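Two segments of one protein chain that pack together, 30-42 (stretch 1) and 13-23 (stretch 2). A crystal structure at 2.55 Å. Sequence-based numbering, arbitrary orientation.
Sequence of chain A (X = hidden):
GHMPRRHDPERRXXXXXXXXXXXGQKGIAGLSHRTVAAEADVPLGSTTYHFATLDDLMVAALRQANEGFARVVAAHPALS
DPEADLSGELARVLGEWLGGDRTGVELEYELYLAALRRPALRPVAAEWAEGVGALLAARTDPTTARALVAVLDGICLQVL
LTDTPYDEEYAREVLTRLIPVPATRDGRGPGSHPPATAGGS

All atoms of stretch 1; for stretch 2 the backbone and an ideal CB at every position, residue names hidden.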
# COMPACT_ATOMS: atom_id res chain seq x y z
N GLY A 30 -6.96 5.41 16.61
CA GLY A 30 -7.65 4.88 17.77
C GLY A 30 -6.72 4.36 18.86
O GLY A 30 -7.17 3.76 19.84
N LEU A 31 -5.42 4.59 18.69
CA LEU A 31 -4.43 4.00 19.58
C LEU A 31 -3.55 5.04 20.27
O LEU A 31 -2.77 5.74 19.63
CB LEU A 31 -3.59 2.97 18.83
CG LEU A 31 -2.14 2.76 19.27
CD1 LEU A 31 -1.79 1.29 19.30
CD2 LEU A 31 -1.21 3.53 18.37
N SER A 32 -3.68 5.12 21.58
CA SER A 32 -2.89 6.03 22.39
C SER A 32 -2.61 5.34 23.71
O SER A 32 -3.34 4.44 24.10
CB SER A 32 -3.68 7.30 22.67
OG SER A 32 -4.65 7.06 23.67
N HIS A 33 -1.57 5.79 24.40
CA HIS A 33 -1.22 5.24 25.72
C HIS A 33 -2.43 4.85 26.53
O HIS A 33 -2.49 3.77 27.11
CB HIS A 33 -0.42 6.24 26.52
CG HIS A 33 0.98 6.40 26.03
ND1 HIS A 33 1.37 7.45 25.24
CD2 HIS A 33 2.07 5.61 26.19
CE1 HIS A 33 2.65 7.31 24.93
NE2 HIS A 33 3.10 6.20 25.49
N ARG A 34 -3.40 5.76 26.57
CA ARG A 34 -4.57 5.55 27.41
C ARG A 34 -5.45 4.43 26.85
O ARG A 34 -6.02 3.66 27.62
CB ARG A 34 -5.33 6.87 27.58
CG ARG A 34 -6.18 6.93 28.82
CD ARG A 34 -6.01 8.26 29.55
NE ARG A 34 -6.68 8.25 30.85
CZ ARG A 34 -6.34 9.02 31.88
NH1 ARG A 34 -5.32 9.87 31.76
NH2 ARG A 34 -7.00 8.95 33.03
N THR A 35 -5.52 4.31 25.53
CA THR A 35 -6.41 3.33 24.89
C THR A 35 -5.77 1.97 24.84
O THR A 35 -6.44 0.93 24.95
CB THR A 35 -6.78 3.71 23.45
OG1 THR A 35 -6.79 5.14 23.31
CG2 THR A 35 -8.14 3.16 23.12
N VAL A 36 -4.46 1.97 24.64
CA VAL A 36 -3.66 0.77 24.79
C VAL A 36 -3.66 0.29 26.24
O VAL A 36 -3.70 -0.91 26.51
CB VAL A 36 -2.23 1.03 24.31
CG1 VAL A 36 -1.53 -0.28 24.01
CG2 VAL A 36 -2.26 1.90 23.07
N ALA A 37 -3.61 1.22 27.19
CA ALA A 37 -3.66 0.82 28.60
C ALA A 37 -4.99 0.12 28.89
O ALA A 37 -5.02 -0.98 29.44
CB ALA A 37 -3.49 2.03 29.51
N ALA A 38 -6.08 0.76 28.50
CA ALA A 38 -7.39 0.14 28.60
C ALA A 38 -7.38 -1.26 28.00
O ALA A 38 -7.65 -2.24 28.70
CB ALA A 38 -8.46 1.01 27.92
N GLU A 39 -7.07 -1.36 26.71
CA GLU A 39 -7.16 -2.66 26.04
C GLU A 39 -6.31 -3.73 26.71
O GLU A 39 -6.67 -4.90 26.70
CB GLU A 39 -6.80 -2.58 24.54
CG GLU A 39 -7.98 -2.86 23.60
CD GLU A 39 -8.86 -4.03 24.06
OE1 GLU A 39 -9.72 -3.82 24.95
OE2 GLU A 39 -8.71 -5.15 23.51
N ALA A 40 -5.20 -3.32 27.31
CA ALA A 40 -4.26 -4.26 27.90
C ALA A 40 -4.61 -4.59 29.34
O ALA A 40 -4.02 -5.50 29.94
CB ALA A 40 -2.83 -3.72 27.80
N ASP A 41 -5.57 -3.86 29.90
CA ASP A 41 -5.88 -3.95 31.32
C ASP A 41 -4.54 -3.87 32.07
O ASP A 41 -4.10 -4.80 32.75
CB ASP A 41 -6.64 -5.24 31.65
CG ASP A 41 -7.31 -5.20 33.01
OD1 ASP A 41 -7.80 -4.12 33.42
OD2 ASP A 41 -7.36 -6.25 33.69
N VAL A 42 -3.91 -2.71 31.91
CA VAL A 42 -2.56 -2.47 32.38
C VAL A 42 -2.53 -1.00 32.72
O VAL A 42 -3.17 -0.19 32.05
CB VAL A 42 -1.54 -2.81 31.26
CG1 VAL A 42 -0.47 -1.74 31.13
CG2 VAL A 42 -0.94 -4.20 31.47
N UNK A 13 4.96 -7.16 26.21
CA UNK A 13 4.37 -7.87 25.11
C UNK A 13 2.86 -7.67 25.11
O UNK A 13 2.25 -7.36 24.07
CB UNK A 13 4.72 -9.36 25.18
N UNK A 14 2.26 -7.89 26.27
CA UNK A 14 0.82 -7.72 26.43
C UNK A 14 0.46 -6.37 25.89
O UNK A 14 -0.55 -6.21 25.20
CB UNK A 14 0.38 -7.86 27.89
N UNK A 15 1.31 -5.39 26.22
CA UNK A 15 1.10 -4.02 25.78
C UNK A 15 1.12 -3.90 24.24
O UNK A 15 0.14 -3.45 23.63
CB UNK A 15 2.17 -3.11 26.39
N UNK A 16 2.22 -4.32 23.62
CA UNK A 16 2.37 -4.27 22.17
C UNK A 16 1.23 -4.99 21.45
O UNK A 16 0.68 -4.49 20.46
CB UNK A 16 3.71 -4.88 21.76
N UNK A 17 0.88 -6.17 21.96
CA UNK A 17 -0.17 -6.97 21.37
C UNK A 17 -1.47 -6.21 21.41
O UNK A 17 -2.24 -6.20 20.46
CB UNK A 17 -0.31 -8.31 22.09
N UNK A 18 -1.71 -5.56 22.54
CA UNK A 18 -2.90 -4.74 22.71
C UNK A 18 -2.90 -3.58 21.72
O UNK A 18 -3.92 -3.29 21.11
CB UNK A 18 -2.99 -4.22 24.14
N UNK A 19 -1.75 -2.93 21.58
CA UNK A 19 -1.62 -1.84 20.62
C UNK A 19 -2.03 -2.41 19.28
O UNK A 19 -2.82 -1.82 18.54
CB UNK A 19 -0.20 -1.26 20.58
N UNK A 20 -1.48 -3.58 19.00
CA UNK A 20 -1.80 -4.32 17.80
C UNK A 20 -3.32 -4.44 17.61
O UNK A 20 -3.85 -4.05 16.58
CB UNK A 20 -1.16 -5.71 17.85
N UNK A 21 -4.02 -4.95 18.61
CA UNK A 21 -5.46 -5.15 18.46
C UNK A 21 -6.24 -3.83 18.34
O UNK A 21 -7.19 -3.73 17.55
CB UNK A 21 -5.99 -5.95 19.65
N UNK A 22 -5.84 -2.84 19.12
CA UNK A 22 -6.49 -1.54 19.08
C UNK A 22 -6.55 -0.99 17.64
O UNK A 22 -7.55 -0.39 17.25
CB UNK A 22 -5.75 -0.56 19.99
N UNK A 23 -5.51 -1.22 16.84
CA UNK A 23 -5.38 -0.55 15.54
C UNK A 23 -6.08 -1.20 14.33
O UNK A 23 -6.73 -0.51 13.55
CB UNK A 23 -3.89 -0.43 15.22

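Stretch 2 is one continuous helix. It crosses helix 33-40 at 107° between N-to-C directions, with the axes 8.5 Å apart at closest approach.

Position 13 has nothing of stretch 1 within 5.5 Å of its ideal CB. Stretch 1 sets no preference here. The residue is Gln13, whose NE2 donates to OD2 of the residue at 17, at 3.2 Å.

Position 14 points toward the end of helix 33-40. Its ideal CB lies 5.2 Å from Ala40 CB and 5.3 Å from Val42 CG2. Carbonyl oxygens of the Schellman turn lie further out, so a long donor such as Lys, Arg or Gln would suit. It is Arg14. NH2 donates to Ala40 O at 2.8 Å, and Asp41 O lies 3.0 Å from the same NH2. Both oxygens sit at the guanidinium edge.

Position 15 points sideways. Its ideal CB is 5.2 Å from both Ala40 CB and Val36 CG1, leaving room for Leu, Ile or Met. It is Ile15. CD1 reaches Val42 CG1 at 3.9 Å, and CG2 lies 4.3 Å from Val36 CG1.

Position 16 points away, and stretch 1 does not constrain it. It is Ile16.

Position 17 points sideways without contact, so many residues would fit. It is Asp17, which takes the bond from Gln13.

Position 18 points straight at the other helix. Its ideal CB is already 3.7 Å from Ala40 CB and 4.1 Å from Val36 O. A small residue, Ala or Gly, suits best. It is Ala18, and its methyl packs on Ala40 CB.

Position 19 is also tight. Its ideal CB is 3.3 Å from Leu31 CD1 and 3.8 Å from Val36 CG1. Again Ala or Gly is favoured. Ala19 fills the site, its CB touching both side chains.

Position 20 points away, with no demand from stretch 1. It is Ile20.

Position 21 points sideways, but Glu39 OE2 is 4.8 Å from the ideal CB. A Lys or Arg could answer that charge. It is Arg21. Its end comes nearer, and NH2 forms a salt bridge with Glu39 OE2 at 3.3 Å.

Position 22 points toward stretch 1, with Leu31 CB 4.3 Å and Glu39 CG 4.8 Å from its ideal CB. Val, Ile or Leu would be plausible. It is Val22. CG1 packs on Leu31 CB at 3.7 Å, while CG2 meets Glu39 CG at 3.4 Å.

Position 23 points sideways, with Leu31 CD1 4.9 Å from its ideal CB. A modest apolar residue suits. It is Val23, whose CG1 meets Leu31 CD1 at 3.5 Å.

Stretch 2 13-23: QRIIDAAIRVV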
# COMPACT_ATOMS: atom_id res chain seq x y z
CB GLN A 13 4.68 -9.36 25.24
CG GLN A 13 4.28 -10.17 24.02
CD GLN A 13 4.98 -9.70 22.77
OE1 GLN A 13 6.18 -9.40 22.78
NE2 GLN A 13 4.23 -9.63 21.68
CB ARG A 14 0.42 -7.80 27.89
CG ARG A 14 0.33 -9.20 28.45
CD ARG A 14 0.02 -9.15 29.93
NE ARG A 14 -0.97 -8.11 30.22
CZ ARG A 14 -1.40 -7.82 31.45
NH1 ARG A 14 -0.92 -8.50 32.48
NH2 ARG A 14 -2.30 -6.87 31.64
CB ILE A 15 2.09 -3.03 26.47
CG1 ILE A 15 1.69 -2.84 27.94
CG2 ILE A 15 2.17 -1.68 25.71
CD1 ILE A 15 2.61 -1.94 28.73
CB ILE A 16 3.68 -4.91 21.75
CG1 ILE A 16 4.84 -4.05 22.26
CG2 ILE A 16 3.72 -5.07 20.24
CD1 ILE A 16 6.19 -4.65 22.01
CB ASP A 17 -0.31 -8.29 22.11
CG ASP A 17 0.79 -9.27 21.76
OD1 ASP A 17 1.21 -9.30 20.58
OD2 ASP A 17 1.25 -10.00 22.66
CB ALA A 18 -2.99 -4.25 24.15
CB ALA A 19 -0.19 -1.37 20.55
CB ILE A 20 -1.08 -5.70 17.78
CG1 ILE A 20 0.24 -5.57 17.00
CG2 ILE A 20 -1.95 -6.79 17.19
CD1 ILE A 20 1.23 -6.73 17.22
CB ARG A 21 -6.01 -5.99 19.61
CG ARG A 21 -5.35 -7.35 19.72
CD ARG A 21 -5.99 -8.16 20.83
NE ARG A 21 -6.24 -7.33 22.01
CZ ARG A 21 -5.32 -7.03 22.93
NH1 ARG A 21 -4.08 -7.49 22.81
NH2 ARG A 21 -5.65 -6.27 23.97
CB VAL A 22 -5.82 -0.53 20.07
CG1 VAL A 22 -6.38 0.87 19.90
CG2 VAL A 22 -6.02 -1.00 21.51
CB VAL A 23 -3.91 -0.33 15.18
CG1 VAL A 23 -3.26 0.63 16.16
CG2 VAL A 23 -3.19 -1.65 15.19
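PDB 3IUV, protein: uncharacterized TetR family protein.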